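Local atomic coordinates of Cys-Gly metallodipeptidase DUG1 (Saccharomyces cerevisiae, PDB entry 4G1P), a protein that hydrolyses the dipeptide cysteinylglycine as a metal-dependent homodimeric dipeptidase and serves as the catalytic component of the complex that degrades glutathione. Residues A[178-186]-A[425-433]; A[344-355]-A[381-391]. All blocks are in the same frame, centred on the assembly; numbering follows the deposited sequence.

How the contacts relate
From the N terminus the chain first lays down 178-186, a helix of the catalytic domain, then passes into the lid, where 344-355 and 381-391 meet as contact 2 across a loop of 25 residues that is largely the helix 355-371. It then returns to the catalytic domain with the helix of 425-433, and contact 1 thereby closes a loop of 238 residues within which contact 2 is nested. Contact 1 joins two helices on the catalytic sheet, whereas contact 2 joins two strands of the lid sheet that flank strand 210-226. The two meet directly: Q430 probably hydrogen-bonds W390, and L427 packs on A388, so helix 426-433 packs against the end of lid strand 378-391.

Contact 1: residues A[178-186]-A[425-433]; sequences LDELIKKEA and ITLTFQDAL
The hydrophobic part of this interface centres on I182, which reaches from its helix into the groove beside I425, T428, F429 and A432. Its chi1 of -71° sets CG1 beside the backbone N and carries CD1 towards I425 and F429. CD1 touches I425 CG2 at 3.6 Å and lies over one face of the F429 ring, 4.1 Å from the centroid, as a CH-pi contact, while CG2, anti to the N, rests against both T428 CG2 and A432 CB. Branched isoleucine can thus fill both places at once. Beside it L178 CD2 meets I425 CG1, the two side chains crossing at about a right angle. At the far end A186 CB lies against A432 O; these two small alanines let the backbones close to 5.6 Å between K183 CA and A432 CA, and L433 CD2 covers A186 CB at 3.7 Å.

A polar fringe borders this apolar seam. T428 OG1 donates to D179 OD1 at 2.8 Å, arriving on the syn side but 34° out of the carboxylate plane. D179 OD2 forms a salt bridge with K183 NZ at 3.3 Å, weak as a hydrogen bond, one helical turn on.

The helix axes run in the same direction, 17° apart and 9.3 Å at closest approach. L178, I425, F429 and L433 also rest on strand 96-102, as neighbouring helices do on one side of the alpha/beta sheet in an M20 catalytic domain. The I425 side chain is about 6 Å from that of E171, the probable proton acceptor.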
# COMPACT_ATOMS: atom_id res chain seq x y z
N LEU A 178 -22.94 -13.42 11.70
CA LEU A 178 -23.81 -12.90 12.75
C LEU A 178 -25.27 -12.96 12.32
O LEU A 178 -26.16 -13.33 13.11
CB LEU A 178 -23.42 -11.46 13.10
CG LEU A 178 -24.29 -10.76 14.15
CD1 LEU A 178 -24.30 -11.48 15.48
CD2 LEU A 178 -23.83 -9.33 14.32
N ASP A 179 -25.48 -12.57 11.07
CA ASP A 179 -26.75 -12.69 10.35
C ASP A 179 -27.46 -14.00 10.67
O ASP A 179 -28.58 -14.01 11.18
CB ASP A 179 -26.46 -12.63 8.85
CG ASP A 179 -27.70 -12.36 8.03
OD1 ASP A 179 -28.65 -11.76 8.58
OD2 ASP A 179 -27.73 -12.75 6.84
N GLU A 180 -26.78 -15.11 10.39
CA GLU A 180 -27.34 -16.43 10.65
C GLU A 180 -27.66 -16.64 12.11
O GLU A 180 -28.68 -17.25 12.46
CB GLU A 180 -26.37 -17.51 10.18
CG GLU A 180 -26.01 -17.42 8.72
CD GLU A 180 -24.77 -18.22 8.39
OE1 GLU A 180 -24.70 -19.41 8.79
OE2 GLU A 180 -23.86 -17.66 7.73
N LEU A 181 -26.79 -16.13 12.98
CA LEU A 181 -26.97 -16.32 14.42
C LEU A 181 -28.28 -15.72 14.91
O LEU A 181 -29.01 -16.35 15.67
CB LEU A 181 -25.81 -15.72 15.20
CG LEU A 181 -25.98 -15.94 16.70
CD1 LEU A 181 -26.17 -17.42 16.99
CD2 LEU A 181 -24.80 -15.38 17.49
N ILE A 182 -28.57 -14.51 14.47
CA ILE A 182 -29.77 -13.81 14.90
C ILE A 182 -31.01 -14.56 14.44
O ILE A 182 -31.91 -14.83 15.23
CB ILE A 182 -29.76 -12.38 14.39
CG1 ILE A 182 -28.70 -11.59 15.15
CG2 ILE A 182 -31.11 -11.74 14.55
CD1 ILE A 182 -27.96 -10.62 14.29
N LYS A 183 -31.03 -14.92 13.16
CA LYS A 183 -32.14 -15.68 12.60
C LYS A 183 -32.31 -17.02 13.29
O LYS A 183 -33.43 -17.44 13.57
CB LYS A 183 -31.95 -15.91 11.10
CG LYS A 183 -32.10 -14.68 10.26
CD LYS A 183 -31.60 -14.94 8.86
CE LYS A 183 -31.71 -13.71 7.99
NZ LYS A 183 -30.86 -13.83 6.76
N LYS A 184 -31.19 -17.69 13.55
CA LYS A 184 -31.20 -19.00 14.20
C LYS A 184 -31.71 -18.89 15.62
O LYS A 184 -32.28 -19.83 16.16
CB LYS A 184 -29.79 -19.60 14.24
CG LYS A 184 -29.67 -20.86 15.12
CD LYS A 184 -28.22 -21.32 15.27
CE LYS A 184 -28.13 -22.71 15.90
NZ LYS A 184 -27.03 -23.48 15.25
N GLU A 185 -31.53 -17.73 16.22
CA GLU A 185 -31.79 -17.62 17.64
C GLU A 185 -33.00 -16.75 17.92
O GLU A 185 -33.28 -16.41 19.08
CB GLU A 185 -30.55 -17.08 18.33
CG GLU A 185 -30.31 -17.71 19.66
CD GLU A 185 -30.22 -19.22 19.60
OE1 GLU A 185 -29.65 -19.74 18.62
OE2 GLU A 185 -30.72 -19.88 20.54
N ALA A 186 -33.71 -16.39 16.86
CA ALA A 186 -34.90 -15.56 16.98
C ALA A 186 -35.96 -16.21 17.87
O ALA A 186 -36.68 -15.52 18.60
CB ALA A 186 -35.46 -15.25 15.61
N ILE A 425 -26.26 -5.32 10.61
CA ILE A 425 -27.31 -6.23 11.12
C ILE A 425 -28.59 -5.57 11.59
O ILE A 425 -29.52 -6.26 12.01
CB ILE A 425 -26.86 -7.15 12.29
CG1 ILE A 425 -25.83 -6.46 13.17
CG2 ILE A 425 -26.42 -8.53 11.79
CD1 ILE A 425 -26.40 -5.34 13.97
N THR A 426 -28.61 -4.24 11.58
CA THR A 426 -29.76 -3.49 12.05
C THR A 426 -31.05 -4.01 11.41
O THR A 426 -32.02 -4.30 12.11
CB THR A 426 -29.58 -1.97 11.83
OG1 THR A 426 -30.76 -1.28 12.25
CG2 THR A 426 -29.35 -1.69 10.36
N LEU A 427 -31.05 -4.22 10.10
CA LEU A 427 -32.21 -4.74 9.41
C LEU A 427 -32.52 -6.18 9.81
O LEU A 427 -33.69 -6.55 9.94
CB LEU A 427 -32.02 -4.67 7.90
CG LEU A 427 -33.26 -4.88 7.04
CD1 LEU A 427 -34.45 -4.06 7.55
CD2 LEU A 427 -32.92 -4.50 5.62
N THR A 428 -31.47 -6.97 10.01
CA THR A 428 -31.66 -8.35 10.45
C THR A 428 -32.31 -8.40 11.83
O THR A 428 -33.14 -9.26 12.08
CB THR A 428 -30.34 -9.15 10.44
OG1 THR A 428 -29.86 -9.27 9.10
CG2 THR A 428 -30.55 -10.54 10.99
N PHE A 429 -31.97 -7.47 12.71
CA PHE A 429 -32.64 -7.45 14.01
C PHE A 429 -34.13 -7.15 13.84
O PHE A 429 -35.00 -7.86 14.39
CB PHE A 429 -32.00 -6.45 14.97
CG PHE A 429 -30.79 -7.00 15.68
CD1 PHE A 429 -30.90 -8.12 16.50
CD2 PHE A 429 -29.55 -6.39 15.56
CE1 PHE A 429 -29.78 -8.62 17.15
CE2 PHE A 429 -28.44 -6.89 16.22
CZ PHE A 429 -28.56 -8.00 17.01
N GLN A 430 -34.42 -6.13 13.05
CA GLN A 430 -35.79 -5.70 12.87
C GLN A 430 -36.66 -6.80 12.31
O GLN A 430 -37.67 -7.14 12.89
CB GLN A 430 -35.85 -4.49 11.96
CG GLN A 430 -37.25 -4.10 11.61
CD GLN A 430 -37.26 -2.93 10.66
OE1 GLN A 430 -37.21 -1.78 11.08
NE2 GLN A 430 -37.31 -3.22 9.35
N ASP A 431 -36.23 -7.38 11.19
CA ASP A 431 -37.01 -8.40 10.51
C ASP A 431 -37.06 -9.75 11.23
O ASP A 431 -38.13 -10.33 11.37
CB ASP A 431 -36.50 -8.60 9.08
CG ASP A 431 -36.79 -7.40 8.19
OD1 ASP A 431 -37.38 -6.40 8.68
OD2 ASP A 431 -36.43 -7.46 7.00
N ALA A 432 -35.91 -10.25 11.67
CA ALA A 432 -35.85 -11.56 12.30
C ALA A 432 -36.60 -11.62 13.63
O ALA A 432 -37.21 -12.63 13.96
CB ALA A 432 -34.41 -12.01 12.49
N LEU A 433 -36.54 -10.53 14.39
CA LEU A 433 -37.13 -10.53 15.72
C LEU A 433 -38.51 -9.88 15.68
O LEU A 433 -39.29 -10.01 16.63
CB LEU A 433 -36.23 -9.79 16.72
CG LEU A 433 -34.81 -10.33 16.97
CD1 LEU A 433 -34.20 -9.67 18.21
CD2 LEU A 433 -34.77 -11.88 17.07

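Contact 2: residues A[344-355]-A[381-391]. With CYS (cysteine), chain E.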
# COMPACT_ATOMS: atom_id res chain seq x y z
N LYS A 344 -9.67 -1.18 -4.52
CA LYS A 344 -10.69 -1.20 -3.47
C LYS A 344 -11.67 -0.03 -3.59
O LYS A 344 -11.26 1.14 -3.66
CB LYS A 344 -10.01 -1.20 -2.10
CG LYS A 344 -8.96 -2.30 -1.91
CD LYS A 344 -9.60 -3.68 -1.95
CE LYS A 344 -8.59 -4.79 -1.83
NZ LYS A 344 -7.82 -4.69 -0.59
N PHE A 345 -12.95 -0.34 -3.63
CA PHE A 345 -13.99 0.70 -3.67
C PHE A 345 -15.33 0.21 -3.11
O PHE A 345 -15.71 -0.96 -3.25
CB PHE A 345 -14.17 1.26 -5.09
CG PHE A 345 -14.77 0.28 -6.05
CD1 PHE A 345 -13.98 -0.69 -6.65
CD2 PHE A 345 -16.11 0.32 -6.36
CE1 PHE A 345 -14.53 -1.59 -7.54
CE2 PHE A 345 -16.66 -0.59 -7.25
CZ PHE A 345 -15.87 -1.54 -7.84
N SER A 346 -16.06 1.10 -2.46
CA SER A 346 -17.36 0.72 -1.92
C SER A 346 -18.48 1.69 -2.31
O SER A 346 -18.24 2.87 -2.63
CB SER A 346 -17.29 0.56 -0.41
OG SER A 346 -16.78 1.74 0.18
N ILE A 347 -19.70 1.17 -2.29
CA ILE A 347 -20.88 1.98 -2.56
C ILE A 347 -21.79 2.00 -1.34
O ILE A 347 -22.13 0.95 -0.77
CB ILE A 347 -21.64 1.47 -3.78
CG1 ILE A 347 -20.73 1.47 -5.03
CG2 ILE A 347 -22.87 2.33 -4.02
CD1 ILE A 347 -21.35 0.86 -6.29
N ARG A 348 -22.16 3.20 -0.91
CA ARG A 348 -23.15 3.35 0.15
C ARG A 348 -24.53 3.25 -0.45
O ARG A 348 -24.91 4.04 -1.30
CB ARG A 348 -22.96 4.69 0.86
CG ARG A 348 -21.63 4.81 1.62
CD ARG A 348 -21.57 3.91 2.84
NE ARG A 348 -20.22 3.87 3.39
CZ ARG A 348 -19.87 3.27 4.53
NH1 ARG A 348 -20.78 2.68 5.30
NH2 ARG A 348 -18.60 3.29 4.91
N THR A 349 -25.29 2.25 -0.03
CA THR A 349 -26.60 2.03 -0.63
C THR A 349 -27.73 2.73 0.13
O THR A 349 -27.67 2.95 1.33
CB THR A 349 -26.91 0.54 -0.75
OG1 THR A 349 -27.07 -0.01 0.56
CG2 THR A 349 -25.77 -0.18 -1.45
N VAL A 350 -28.77 3.10 -0.62
CA VAL A 350 -29.94 3.75 -0.07
C VAL A 350 -31.15 3.03 -0.62
O VAL A 350 -31.02 2.20 -1.52
CB VAL A 350 -30.00 5.20 -0.54
CG1 VAL A 350 -28.78 5.98 -0.04
CG2 VAL A 350 -30.10 5.26 -2.05
N PRO A 351 -32.34 3.31 -0.08
CA PRO A 351 -33.51 2.76 -0.78
C PRO A 351 -33.68 3.45 -2.15
O PRO A 351 -33.41 4.65 -2.28
CB PRO A 351 -34.66 3.10 0.16
CG PRO A 351 -34.17 4.28 0.95
CD PRO A 351 -32.73 4.03 1.15
N ASP A 352 -34.10 2.70 -3.16
CA ASP A 352 -34.41 1.28 -3.00
C ASP A 352 -33.42 0.41 -3.75
O ASP A 352 -33.82 -0.36 -4.61
CB ASP A 352 -35.82 0.99 -3.52
CG ASP A 352 -36.83 2.07 -3.15
OD1 ASP A 352 -36.95 2.40 -1.95
OD2 ASP A 352 -37.50 2.59 -4.07
N MET A 353 -32.13 0.53 -3.44
CA MET A 353 -31.10 -0.23 -4.16
C MET A 353 -31.05 -1.70 -3.74
O MET A 353 -30.91 -2.00 -2.56
CB MET A 353 -29.73 0.43 -3.97
CG MET A 353 -29.66 1.82 -4.55
SD MET A 353 -28.23 2.77 -4.01
CE MET A 353 -26.90 1.74 -4.66
N ASP A 354 -31.18 -2.61 -4.70
CA ASP A 354 -31.04 -4.04 -4.41
C ASP A 354 -29.57 -4.45 -4.46
O ASP A 354 -28.86 -4.11 -5.41
CB ASP A 354 -31.86 -4.88 -5.40
CG ASP A 354 -31.69 -6.38 -5.19
OD1 ASP A 354 -31.78 -6.85 -4.03
OD2 ASP A 354 -31.45 -7.10 -6.18
N SER A 355 -29.12 -5.18 -3.44
CA SER A 355 -27.72 -5.58 -3.33
C SER A 355 -27.27 -6.32 -4.58
O SER A 355 -26.33 -5.89 -5.27
CB SER A 355 -27.51 -6.45 -2.09
OG SER A 355 -26.13 -6.73 -1.88
N THR A 381 -14.27 -8.36 -11.15
CA THR A 381 -14.64 -7.57 -10.00
C THR A 381 -15.50 -8.39 -9.06
O THR A 381 -16.48 -9.01 -9.47
CB THR A 381 -15.34 -6.28 -10.42
OG1 THR A 381 -14.37 -5.40 -11.01
CG2 THR A 381 -15.97 -5.56 -9.23
N GLU A 382 -15.13 -8.42 -7.79
CA GLU A 382 -15.88 -9.23 -6.85
C GLU A 382 -16.28 -8.48 -5.59
O GLU A 382 -15.67 -7.48 -5.20
CB GLU A 382 -15.13 -10.51 -6.53
CG GLU A 382 -14.08 -10.40 -5.46
CD GLU A 382 -13.20 -11.64 -5.41
OE1 GLU A 382 -13.32 -12.47 -6.34
OE2 GLU A 382 -12.40 -11.79 -4.46
N LEU A 383 -17.35 -8.95 -4.97
CA LEU A 383 -17.89 -8.33 -3.79
C LEU A 383 -17.12 -8.87 -2.60
O LEU A 383 -16.90 -10.07 -2.48
CB LEU A 383 -19.38 -8.65 -3.69
CG LEU A 383 -20.15 -8.26 -2.42
CD1 LEU A 383 -20.42 -6.78 -2.39
CD2 LEU A 383 -21.45 -9.05 -2.32
N ILE A 384 -16.69 -7.98 -1.71
CA ILE A 384 -16.02 -8.45 -0.50
C ILE A 384 -17.01 -8.63 0.64
O ILE A 384 -17.02 -9.66 1.31
CB ILE A 384 -14.89 -7.52 -0.05
CG1 ILE A 384 -13.83 -7.42 -1.15
CG2 ILE A 384 -14.33 -8.02 1.27
CD1 ILE A 384 -12.74 -6.39 -0.90
N HIS A 385 -17.84 -7.62 0.88
CA HIS A 385 -18.95 -7.75 1.81
C HIS A 385 -20.10 -6.80 1.48
O HIS A 385 -19.89 -5.77 0.83
CB HIS A 385 -18.49 -7.59 3.27
CG HIS A 385 -18.10 -6.20 3.66
ND1 HIS A 385 -16.85 -5.89 4.15
CD2 HIS A 385 -18.80 -5.04 3.66
CE1 HIS A 385 -16.79 -4.60 4.42
NE2 HIS A 385 -17.96 -4.05 4.13
N ASP A 386 -21.30 -7.17 1.91
CA ASP A 386 -22.46 -6.29 1.76
C ASP A 386 -23.22 -6.18 3.07
O ASP A 386 -23.22 -7.10 3.88
CB ASP A 386 -23.36 -6.74 0.60
CG ASP A 386 -24.03 -8.10 0.83
OD1 ASP A 386 -23.75 -8.79 1.84
OD2 ASP A 386 -24.85 -8.48 -0.03
N GLY A 387 -23.85 -5.02 3.27
CA GLY A 387 -24.63 -4.76 4.47
C GLY A 387 -25.80 -3.90 4.05
O GLY A 387 -25.64 -2.98 3.26
N ALA A 388 -26.99 -4.20 4.58
CA ALA A 388 -28.22 -3.59 4.09
C ALA A 388 -28.40 -2.18 4.60
O ALA A 388 -27.92 -1.83 5.67
CB ALA A 388 -29.41 -4.42 4.46
N TYR A 389 -29.10 -1.36 3.82
CA TYR A 389 -29.56 -0.07 4.31
C TYR A 389 -30.77 -0.28 5.21
O TYR A 389 -31.36 -1.37 5.23
CB TYR A 389 -29.89 0.87 3.16
CG TYR A 389 -30.95 0.38 2.21
CD1 TYR A 389 -32.30 0.47 2.54
CD2 TYR A 389 -30.62 -0.15 0.98
CE1 TYR A 389 -33.28 0.04 1.68
CE2 TYR A 389 -31.59 -0.59 0.10
CZ TYR A 389 -32.92 -0.49 0.46
OH TYR A 389 -33.89 -0.92 -0.39
N TRP A 390 -31.16 0.74 5.95
CA TRP A 390 -32.26 0.59 6.88
C TRP A 390 -32.93 1.93 7.08
O TRP A 390 -32.27 2.95 7.25
CB TRP A 390 -31.75 0.05 8.22
CG TRP A 390 -32.75 0.04 9.34
CD1 TRP A 390 -33.75 -0.87 9.56
CD2 TRP A 390 -32.82 0.98 10.43
NE1 TRP A 390 -34.44 -0.56 10.71
CE2 TRP A 390 -33.90 0.57 11.26
CE3 TRP A 390 -32.09 2.12 10.78
CZ2 TRP A 390 -34.26 1.27 12.42
CZ3 TRP A 390 -32.45 2.81 11.92
CH2 TRP A 390 -33.53 2.39 12.73
N VAL A 391 -34.26 1.94 7.01
CA VAL A 391 -35.00 3.16 7.25
C VAL A 391 -36.19 2.80 8.13
O VAL A 391 -36.87 1.80 7.90
CB VAL A 391 -35.53 3.81 5.95
CG1 VAL A 391 -35.94 5.24 6.22
CG2 VAL A 391 -34.51 3.79 4.85
N CYS E . -17.59 0.28 9.19
CA CYS E . -17.82 0.05 7.78
C CYS E . -18.60 1.24 7.20
O CYS E . -19.66 1.61 7.70
CB CYS E . -18.55 -1.27 7.55
SG CYS E . -18.83 -1.67 5.85
O HOH W 1 -36.72 -0.08 -0.24
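S355 OG has two partners: it donates to D386 OD2 at 2.9 Å, and ND2 of N219, on the strand running between the two segments, makes a weak bond to it. It meets the carboxylate on the anti side, 16° out of its plane. The short serine hydroxyl, held anti to the backbone N (chi1 -174°), can reach D386 from the first turn of helix 355-371; D354 just before it is the N-cap, its carboxylate taking the N-H of K357.

Most of the packing belongs to Y389. Its CG lies between the backbone N and the carbonyl carbon (chi1 59°), which turns the ring against the 349-353 loop. P351 lies over one face, its CD 4.2 Å from the ring centroid in a CH-pi contact, joined there by P351 CA and V350 O, while T349 OG1 and M353 O sit at the ring edge. M353 N bonds V350 O at 2.8 Å to close that loop, whose P351-D352 peptide is cis. A water bridges Y389 OH and D352 OD1, donating to the carboxylate. V391 CG2 extends the apolar patch to P351 CG.

R348 NH1 donates almost straight to O of the bound cysteine at 2.9 Å, and H385 NE2 is 3.1 Å from its SG. R348 NH2 bonds S234 of the second subunit, placing the pocket at the dimer interface.

The strands run parallel but 9.0 Å apart, because strand 210-226 intervenes antiparallel to both. Strand, helix 355-371 and strand make a split beta-alpha-beta unit of the M20 lid domain, here lining the cysteine pocket.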